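Local atomic coordinates of aldehyde dehydrogenase (Anabaena variabilis, PDB entry 4H7N), a protein that probably oxidises aldehydes to the corresponding carboxylic acids, with NAD+ as the electron acceptor. Residues R36-Q41 against Y202-C207; A156-P161 against A197-Y202; P228-L233 against L450-R455. All coordinates share one frame; numbering follows the deposited sequence.

Interaction 1: R36-Q41 against Y202-C207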
loop_
_atom_site.group_PDB
_atom_site.type_symbol
_atom_site.label_atom_id
_atom_site.label_comp_id
_atom_site.label_asym_id
_atom_site.label_seq_id
_atom_site.Cartn_x
_atom_site.Cartn_y
_atom_site.Cartn_z
ATOM N N ARG A 36 12.912 -21.970 7.345
ATOM C CA ARG A 36 12.526 -23.173 6.613
ATOM C C ARG A 36 11.521 -22.862 5.512
ATOM O O ARG A 36 11.626 -23.368 4.393
ATOM C CB ARG A 36 11.959 -24.237 7.593
ATOM N N ALA A 37 10.527 -22.016 5.786
ATOM C CA ALA A 37 9.563 -21.687 4.742
ATOM C C ALA A 37 10.256 -20.919 3.590
ATOM O O ALA A 37 9.992 -21.150 2.413
ATOM C CB ALA A 37 8.395 -20.888 5.307
ATOM N N ARG A 38 11.186 -20.043 3.936
ATOM C CA ARG A 38 11.942 -19.265 2.936
ATOM C C ARG A 38 12.742 -20.116 1.976
ATOM O O ARG A 38 12.810 -19.811 0.766
ATOM C CB ARG A 38 12.889 -18.280 3.621
ATOM C CG ARG A 38 12.174 -17.035 4.115
ATOM C CD ARG A 38 13.173 -16.105 4.788
ATOM N NE ARG A 38 12.511 -14.975 5.416
ATOM C CZ ARG A 38 11.981 -13.945 4.759
ATOM N NH1 ARG A 38 12.071 -13.848 3.428
ATOM N NH2 ARG A 38 11.384 -12.974 5.450
ATOM N N ARG A 39 13.350 -21.168 2.524
ATOM C CA ARG A 39 14.111 -22.126 1.731
ATOM C C ARG A 39 13.211 -22.881 0.764
ATOM O O ARG A 39 13.602 -23.154 -0.352
ATOM C CB ARG A 39 14.885 -23.088 2.640
ATOM C CG ARG A 39 16.205 -22.481 3.108
ATOM C CD ARG A 39 17.170 -23.492 3.729
ATOM N NE ARG A 39 17.212 -23.313 5.179
ATOM C CZ ARG A 39 16.470 -23.974 6.072
ATOM N NH1 ARG A 39 15.624 -24.952 5.715
ATOM N NH2 ARG A 39 16.601 -23.660 7.352
ATOM N N ALA A 40 12.005 -23.216 1.191
ATOM C CA ALA A 40 11.087 -23.950 0.334
ATOM C C ALA A 40 10.377 -23.055 -0.694
ATOM O O ALA A 40 9.828 -23.558 -1.686
ATOM C CB ALA A 40 10.051 -24.670 1.191
ATOM N N GLN A 41 10.365 -21.735 -0.440
ATOM C CA GLN A 41 9.645 -20.794 -1.272
ATOM C C GLN A 41 10.157 -20.681 -2.707
ATOM O O GLN A 41 9.374 -20.466 -3.607
ATOM C CB GLN A 41 9.647 -19.407 -0.600
ATOM C CG GLN A 41 8.773 -18.372 -1.286
ATOM C CD GLN A 41 9.488 -17.642 -2.373
ATOM O OE1 GLN A 41 10.686 -17.489 -2.314
ATOM N NE2 GLN A 41 8.745 -17.180 -3.387
ATOM N N TYR A 202 9.926 -11.342 11.323
ATOM C CA TYR A 202 10.550 -12.332 10.436
ATOM C C TYR A 202 10.041 -12.363 8.977
ATOM O O TYR A 202 10.651 -13.023 8.126
ATOM C CB TYR A 202 10.417 -13.742 11.037
ATOM C CG TYR A 202 10.969 -13.799 12.441
ATOM C CD1 TYR A 202 12.309 -13.462 12.703
ATOM C CD2 TYR A 202 10.152 -14.078 13.514
ATOM C CE1 TYR A 202 12.810 -13.446 14.011
ATOM C CE2 TYR A 202 10.638 -14.085 14.822
ATOM C CZ TYR A 202 11.960 -13.756 15.070
ATOM O OH TYR A 202 12.425 -13.766 16.371
ATOM N N VAL A 203 8.950 -11.661 8.704
ATOM C CA VAL A 203 8.267 -11.744 7.429
ATOM C C VAL A 203 8.550 -10.513 6.564
ATOM O O VAL A 203 9.134 -9.530 7.032
ATOM C CB VAL A 203 6.769 -11.972 7.639
ATOM C CG1 VAL A 203 6.533 -13.279 8.436
ATOM C CG2 VAL A 203 6.069 -10.838 8.316
ATOM N N ASP A 204 8.137 -10.593 5.312
ATOM C CA ASP A 204 8.331 -9.537 4.317
ATOM C C ASP A 204 7.082 -8.690 4.122
ATOM O O ASP A 204 7.111 -7.663 3.450
ATOM C CB ASP A 204 8.693 -10.178 2.978
ATOM C CG ASP A 204 9.971 -11.012 3.055
ATOM O OD1 ASP A 204 10.908 -10.625 3.757
ATOM O OD2 ASP A 204 10.018 -12.139 2.503
ATOM N N PHE A 205 5.978 -9.128 4.708
ATOM C CA PHE A 205 4.644 -8.586 4.459
ATOM C C PHE A 205 3.762 -9.122 5.629
ATOM O O PHE A 205 3.785 -10.332 5.930
ATOM C CB PHE A 205 4.119 -9.072 3.094
ATOM C CG PHE A 205 2.861 -8.368 2.607
ATOM C CD1 PHE A 205 1.657 -8.484 3.285
ATOM C CD2 PHE A 205 2.882 -7.636 1.445
ATOM C CE1 PHE A 205 0.533 -7.819 2.857
ATOM C CE2 PHE A 205 1.743 -6.983 0.972
ATOM C CZ PHE A 205 0.573 -7.058 1.710
ATOM N N VAL A 206 2.959 -8.275 6.237
ATOM C CA VAL A 206 2.026 -8.697 7.298
ATOM C C VAL A 206 0.598 -8.315 6.998
ATOM O O VAL A 206 0.288 -7.138 6.691
ATOM C CB VAL A 206 2.424 -8.196 8.706
ATOM C CG1 VAL A 206 2.405 -6.675 8.824
ATOM C CG2 VAL A 206 1.488 -8.813 9.764
ATOM N N CYS A 207 -0.294 -9.306 7.081
ATOM C CA CYS A 207 -1.755 -9.114 7.071
ATOM C C CYS A 207 -2.342 -9.303 8.479
ATOM O O CYS A 207 -2.121 -10.357 9.132
ATOM C CB CYS A 207 -2.409 -10.154 6.177
ATOM S SG CYS A 207 -1.868 -10.024 4.487
HETATM O O HOH W 1 12.463 -14.916 8.170
#
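The backbone oxygen of Tyr202 is gripped twice: Arg38 NH2 donates to Tyr202 O at 2.8 Å, and a water gives Tyr202 O a second bond at 2.6 Å. The same water accepts from Arg38 NE, which closes a small ring of bonds. The contact ties helix 27-46 to the loop leading into strand 205-209 of a Rossmann-like α/β sheet. Arg38 reaches across because CG stands beside its backbone N (chi1 -79°) and the chain then runs extended to NE, bringing the guanidinium edge to the loop. Asp204 arrives from the opposite direction and meets that edge end-on. Arg38 NH1 bonds to Asp204 OD2 at 2.8 Å through the syn lone pair of that oxygen, while Arg38 NH2 reaches Asp204 OD1 at 2.9 Å from above the carboxylate plane. The planes stand 61° apart, which accounts for these unequal approaches, and OD2 is tilted 21° from the guanidinium plane. NH2 thus serves both the carbonyl and the carboxylate, and with NH1 and NE also engaged, rotation of the guanidinium is restrained. The carboxylate is itself steadied by strand 118-134, since Asp204 OD2 also accepts a hydrogen bond from the backbone N of Leu129.

Interaction 2: A156-P161 against A197-Y202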
loop_
_atom_site.group_PDB
_atom_site.type_symbol
_atom_site.label_atom_id
_atom_site.label_comp_id
_atom_site.label_asym_id
_atom_site.label_seq_id
_atom_site.Cartn_x
_atom_site.Cartn_y
_atom_site.Cartn_z
ATOM N N ALA A 156 5.390 -17.999 0.277
ATOM C CA ALA A 156 5.148 -18.802 1.464
ATOM C C ALA A 156 4.425 -17.960 2.519
ATOM O O ALA A 156 4.511 -16.699 2.537
ATOM C CB ALA A 156 6.457 -19.342 2.018
ATOM N N VAL A 157 3.621 -18.636 3.348
ATOM C CA VAL A 157 2.759 -17.932 4.259
ATOM C C VAL A 157 2.842 -18.595 5.632
ATOM O O VAL A 157 2.711 -19.839 5.731
ATOM C CB VAL A 157 1.298 -17.956 3.789
ATOM C CG1 VAL A 157 0.437 -17.139 4.732
ATOM C CG2 VAL A 157 1.147 -17.472 2.353
ATOM N N VAL A 158 3.099 -17.790 6.662
ATOM C CA VAL A 158 2.982 -18.228 8.076
ATOM C C VAL A 158 1.696 -17.678 8.677
ATOM O O VAL A 158 1.481 -16.479 8.701
ATOM C CB VAL A 158 4.167 -17.753 8.935
ATOM C CG1 VAL A 158 4.057 -18.319 10.332
ATOM C CG2 VAL A 158 5.447 -18.277 8.369
ATOM N N VAL A 159 0.815 -18.552 9.104
ATOM C CA VAL A 159 -0.455 -18.178 9.604
ATOM C C VAL A 159 -0.515 -18.407 11.114
ATOM O O VAL A 159 -0.257 -19.514 11.571
ATOM C CB VAL A 159 -1.585 -19.048 8.943
ATOM C CG1 VAL A 159 -2.978 -18.689 9.481
ATOM C CG2 VAL A 159 -1.531 -18.912 7.453
ATOM N N LYS A 160 -0.884 -17.364 11.843
ATOM C CA LYS A 160 -1.040 -17.375 13.302
ATOM C C LYS A 160 -2.473 -17.002 13.659
ATOM O O LYS A 160 -2.818 -15.824 13.806
ATOM C CB LYS A 160 -0.044 -16.411 14.043
ATOM C CG LYS A 160 -0.024 -16.820 15.516
ATOM C CD LYS A 160 0.071 -15.734 16.554
ATOM C CE LYS A 160 -1.063 -14.737 16.514
ATOM N NZ LYS A 160 -2.116 -15.191 17.381
ATOM N N PRO A 161 -3.330 -17.997 13.763
ATOM C CA PRO A 161 -4.701 -17.720 14.216
ATOM C C PRO A 161 -4.752 -17.347 15.697
ATOM O O PRO A 161 -3.779 -17.508 16.388
ATOM C CB PRO A 161 -5.461 -19.026 13.932
ATOM C CG PRO A 161 -4.493 -19.933 13.247
ATOM C CD PRO A 161 -3.101 -19.438 13.566
ATOM N N ALA A 197 3.285 -10.516 17.462
ATOM C CA ALA A 197 4.306 -9.487 17.451
ATOM C C ALA A 197 5.648 -10.031 17.009
ATOM O O ALA A 197 6.325 -9.401 16.174
ATOM C CB ALA A 197 4.421 -8.811 18.835
ATOM N N ASN A 198 6.054 -11.183 17.554
ATOM C CA ASN A 198 7.314 -11.805 17.129
ATOM C C ASN A 198 7.402 -12.117 15.615
ATOM O O ASN A 198 8.403 -11.854 14.972
ATOM C CB ASN A 198 7.619 -13.074 17.920
ATOM C CG ASN A 198 7.996 -12.785 19.366
ATOM O OD1 ASN A 198 8.448 -11.682 19.701
ATOM N ND2 ASN A 198 7.793 -13.773 20.243
ATOM N N LEU A 199 6.329 -12.677 15.061
ATOM C CA LEU A 199 6.261 -12.997 13.646
ATOM C C LEU A 199 6.494 -11.839 12.753
ATOM O O LEU A 199 7.094 -12.004 11.704
ATOM C CB LEU A 199 4.871 -13.587 13.339
ATOM C CG LEU A 199 4.608 -14.086 11.936
ATOM C CD1 LEU A 199 5.580 -15.224 11.647
ATOM C CD2 LEU A 199 3.153 -14.530 11.877
ATOM N N ILE A 200 6.008 -10.660 13.131
ATOM C CA ILE A 200 6.218 -9.469 12.304
ATOM C C ILE A 200 7.708 -9.182 12.098
ATOM O O ILE A 200 8.110 -8.641 11.025
ATOM C CB ILE A 200 5.489 -8.255 12.912
ATOM C CG1 ILE A 200 3.977 -8.479 12.863
ATOM C CG2 ILE A 200 5.888 -6.967 12.228
ATOM C CD1 ILE A 200 3.185 -7.526 13.745
ATOM N N ASN A 201 8.541 -9.543 13.074
ATOM C CA ASN A 201 9.992 -9.434 12.871
ATOM C C ASN A 201 10.620 -10.317 11.826
ATOM O O ASN A 201 11.733 -10.023 11.460
ATOM C CB ASN A 201 10.784 -9.582 14.132
ATOM C CG ASN A 201 10.417 -8.544 15.147
ATOM O OD1 ASN A 201 10.102 -7.408 14.810
ATOM N ND2 ASN A 201 10.349 -8.965 16.394
ATOM N N TYR A 202 9.926 -11.342 11.323
ATOM C CA TYR A 202 10.550 -12.332 10.436
ATOM C C TYR A 202 10.041 -12.363 8.977
ATOM O O TYR A 202 10.651 -13.023 8.126
ATOM C CB TYR A 202 10.417 -13.742 11.037
ATOM C CG TYR A 202 10.969 -13.799 12.441
ATOM C CD1 TYR A 202 12.309 -13.462 12.703
ATOM C CD2 TYR A 202 10.152 -14.078 13.514
ATOM C CE1 TYR A 202 12.810 -13.446 14.011
ATOM C CE2 TYR A 202 10.638 -14.085 14.822
ATOM C CZ TYR A 202 11.960 -13.756 15.070
ATOM O OH TYR A 202 12.425 -13.766 16.371
#
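Leu199 reaches from helix 193-200 down onto strand 156-161, meeting Val158 and Lys160. Its CB and CG form a stem that stays clear of the strand, and both methyl groups beyond it make contact. CG lies anti to the backbone N (chi1 -176°), which carries the fork off the helix and toward the sheet. One branch, CD1, comes down on the valine side chain, with Leu199 CD1 3.7 Å from Val158 CG1. Leu199 CD1 also lies 4.0 Å from Val158 CB. The other branch leans along the strand. Leu199 CD2 lies 4.1 Å from the backbone oxygen of Val158 and, with Lys160 CB at 4.3 Å from Leu199 CD2, touches the root of the lysine as well. The leucine fork therefore spans two alternate residues of the strand, i and i+2, whose CB atoms point to the same face. The contact is buried van der Waals packing, and no hydrogen bond crosses it. The lysine chain then turns away, and its NZ donates to Gly191 O and also to Pro161 O, the latter at 3.0 Å from above the carbonyl plane. Gly191 lies in the glycine-rich turn between strand 186-188 and helix 193-200, part of the Rossmann-like domain of the aldehyde dehydrogenase family. Helix 193-200 connects strand 186-188 to the parallel strand 205-209 across strands 156-161 and 118-134. Val157 and Val159 turn to the opposite face, where helix 147-153 packs, so the strand is sandwiched between helices with strand 118-134 alongside it.

Interaction 3: P228-L233 against L450-R455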
loop_
_atom_site.group_PDB
_atom_site.type_symbol
_atom_site.label_atom_id
_atom_site.label_comp_id
_atom_site.label_asym_id
_atom_site.label_seq_id
_atom_site.Cartn_x
_atom_site.Cartn_y
_atom_site.Cartn_z
ATOM N N PRO A 228 5.419 -3.848 4.078
ATOM C CA PRO A 228 4.028 -3.559 3.849
ATOM C C PRO A 228 3.139 -4.209 4.891
ATOM O O PRO A 228 3.400 -5.345 5.330
ATOM C CB PRO A 228 3.738 -4.214 2.508
ATOM C CG PRO A 228 5.069 -4.480 1.897
ATOM C CD PRO A 228 5.989 -4.693 3.034
ATOM N N ALA A 229 2.089 -3.493 5.252
ATOM C CA ALA A 229 1.046 -4.030 6.118
ATOM C C ALA A 229 -0.332 -3.868 5.489
ATOM O O ALA A 229 -0.730 -2.757 5.091
ATOM C CB ALA A 229 1.099 -3.315 7.464
ATOM N N TYR A 230 -1.079 -4.966 5.449
ATOM C CA TYR A 230 -2.489 -4.934 5.133
ATOM C C TYR A 230 -3.253 -5.097 6.428
ATOM O O TYR A 230 -3.085 -6.086 7.164
ATOM C CB TYR A 230 -2.921 -5.982 4.102
ATOM C CG TYR A 230 -4.427 -5.886 3.828
ATOM C CD1 TYR A 230 -4.926 -4.997 2.871
ATOM C CD2 TYR A 230 -5.337 -6.666 4.501
ATOM C CE1 TYR A 230 -6.295 -4.857 2.658
ATOM C CE2 TYR A 230 -6.698 -6.513 4.302
ATOM C CZ TYR A 230 -7.164 -5.619 3.369
ATOM O OH TYR A 230 -8.514 -5.464 3.117
ATOM N N LEU A 231 -4.124 -4.143 6.696
ATOM C CA LEU A 231 -4.827 -4.064 7.959
ATOM C C LEU A 231 -6.344 -3.926 7.766
ATOM O O LEU A 231 -6.819 -3.017 7.052
ATOM C CB LEU A 231 -4.374 -2.849 8.763
ATOM C CG LEU A 231 -2.884 -2.671 8.915
ATOM C CD1 LEU A 231 -2.631 -1.313 9.519
ATOM C CD2 LEU A 231 -2.310 -3.752 9.787
ATOM N N GLU A 232 -7.091 -4.747 8.487
ATOM C CA GLU A 232 -8.559 -4.635 8.501
ATOM C C GLU A 232 -8.998 -4.672 9.946
ATOM O O GLU A 232 -8.799 -5.674 10.635
ATOM C CB GLU A 232 -9.186 -5.727 7.662
ATOM C CG GLU A 232 -10.601 -5.376 7.213
ATOM C CD GLU A 232 -10.889 -5.759 5.765
ATOM O OE1 GLU A 232 -10.096 -5.441 4.825
ATOM O OE2 GLU A 232 -11.958 -6.353 5.578
ATOM N N LEU A 233 -9.477 -3.530 10.444
ATOM C CA LEU A 233 -9.514 -3.270 11.894
ATOM C C LEU A 233 -10.902 -3.043 12.479
ATOM O O LEU A 233 -11.056 -2.420 13.513
ATOM C CB LEU A 233 -8.652 -2.070 12.250
ATOM C CG LEU A 233 -7.214 -2.089 11.748
ATOM C CD1 LEU A 233 -6.429 -0.961 12.379
ATOM C CD2 LEU A 233 -6.592 -3.461 12.048
ATOM N N LEU A 450 -4.855 -10.066 -5.010
ATOM C CA LEU A 450 -3.752 -10.954 -5.238
ATOM C C LEU A 450 -2.518 -10.140 -5.554
ATOM O O LEU A 450 -1.446 -10.458 -5.122
ATOM C CB LEU A 450 -4.053 -11.951 -6.342
ATOM C CG LEU A 450 -2.957 -12.992 -6.387
ATOM C CD1 LEU A 450 -3.574 -14.342 -6.444
ATOM C CD2 LEU A 450 -2.084 -12.707 -7.582
ATOM N N LYS A 451 -2.682 -9.049 -6.294
ATOM C CA LYS A 451 -1.538 -8.275 -6.702
ATOM C C LYS A 451 -0.807 -7.560 -5.595
ATOM O O LYS A 451 0.381 -7.298 -5.682
ATOM C CB LYS A 451 -1.953 -7.332 -7.809
ATOM C CG LYS A 451 -2.337 -8.114 -9.064
ATOM C CD LYS A 451 -2.685 -7.203 -10.239
ATOM C CE LYS A 451 -1.460 -6.958 -11.118
ATOM N NZ LYS A 451 -1.048 -8.226 -11.786
ATOM N N ARG A 452 -1.464 -7.304 -4.487
ATOM C CA ARG A 452 -0.731 -6.785 -3.367
ATOM C C ARG A 452 0.468 -7.638 -2.922
ATOM O O ARG A 452 1.386 -7.112 -2.260
ATOM C CB ARG A 452 -1.683 -6.427 -2.238
ATOM C CG ARG A 452 -2.233 -7.563 -1.495
ATOM C CD ARG A 452 -3.485 -7.144 -0.669
ATOM N NE ARG A 452 -4.266 -8.366 -0.617
ATOM C CZ ARG A 452 -4.767 -8.975 0.460
ATOM N NH1 ARG A 452 -4.630 -8.485 1.675
ATOM N NH2 ARG A 452 -5.465 -10.090 0.292
ATOM N N PHE A 453 0.457 -8.937 -3.239
ATOM C CA PHE A 453 1.514 -9.860 -2.792
ATOM C C PHE A 453 2.689 -9.998 -3.778
ATOM O O PHE A 453 3.545 -10.839 -3.578
ATOM C CB PHE A 453 0.917 -11.255 -2.532
ATOM C CG PHE A 453 -0.075 -11.266 -1.405
ATOM C CD1 PHE A 453 0.284 -10.804 -0.169
ATOM C CD2 PHE A 453 -1.380 -11.594 -1.633
ATOM C CE1 PHE A 453 -0.632 -10.781 0.898
ATOM C CE2 PHE A 453 -2.315 -11.514 -0.619
ATOM C CZ PHE A 453 -1.943 -11.130 0.645
ATOM N N LEU A 454 2.682 -9.181 -4.822
ATOM C CA LEU A 454 3.639 -9.223 -5.941
ATOM C C LEU A 454 4.284 -7.888 -6.117
ATOM O O LEU A 454 3.616 -6.843 -5.925
ATOM C CB LEU A 454 2.891 -9.562 -7.240
ATOM C CG LEU A 454 2.283 -10.989 -7.211
ATOM C CD1 LEU A 454 1.182 -11.027 -8.240
ATOM C CD2 LEU A 454 3.342 -12.031 -7.537
ATOM N N ARG A 455 5.582 -7.886 -6.389
ATOM C CA ARG A 455 6.230 -6.665 -6.791
ATOM C C ARG A 455 6.309 -6.708 -8.315
ATOM O O ARG A 455 6.675 -7.716 -8.896
ATOM C CB ARG A 455 7.629 -6.568 -6.232
ATOM C CG ARG A 455 7.680 -6.291 -4.759
ATOM C CD ARG A 455 9.122 -5.930 -4.434
ATOM N NE ARG A 455 9.367 -5.544 -3.034
ATOM C CZ ARG A 455 9.695 -6.382 -2.058
ATOM N NH1 ARG A 455 9.931 -5.889 -0.840
ATOM N NH2 ARG A 455 9.767 -7.694 -2.280
#
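Tyr230 offers one face of its ring to Arg452, whose NH1 lies over it, offset toward the rim. Arg452 NH1 is 3.4 Å from both Tyr230 CG and Tyr230 CD2. The guanidinium is turned edge-on, its plane 70° from the ring, so that one nitrogen rather than the flat group presses on the pi cloud. It is still a cation-pi contact: Arg452 CZ lies 4.6 Å from the centroid of the Tyr230 ring, only 11° off the normal. Strand 229-232 of the Rossmann-like sheet here faces the type I turn from Lys451 to Leu454, which links helix 448-451 to strand 454-462. Several partners fix the arginine. Its NH2 forms a salt bridge with Asp146, its NE donates to Gly449 O, and Phe453 CZ sits 3.5 Å above the guanidinium plane of Arg452, over its centre. Arg452 CG takes the position between backbone N and carbonyl carbon (chi1 75°), and the chain extends from there toward the tyrosine. At the far end of the ring, Tyr230 OH is modelled 2.3 Å from OE1 of Glu232, the predicted active-site residue; so short a bond is doubtful in its length.

Overall arrangement
All three contacts reach the same mixed sheet of the Rossmann-like core. Interactions 1 and 2 have centres about 8 Å apart and share Tyr202, where helix 193-200 hands over to strand 205-209; along the chain, 156-161 and 197-202 both fall between helix 27-46 and that strand. Interaction 3 comes later, its centre about 14 Å from each of the others. It joins interaction 1 through probable backbone hydrogen bonds of Val206 with Pro228 and Tyr230. Strand 205-209, entered from the loop that helix 27-46 holds, neighbours strand 229-232, which carries the predicted active-site Glu232. Segment 450-455 also lies at the dimer interface, where Arg455 makes a cation-pi contact with Phe435 of the second subunit.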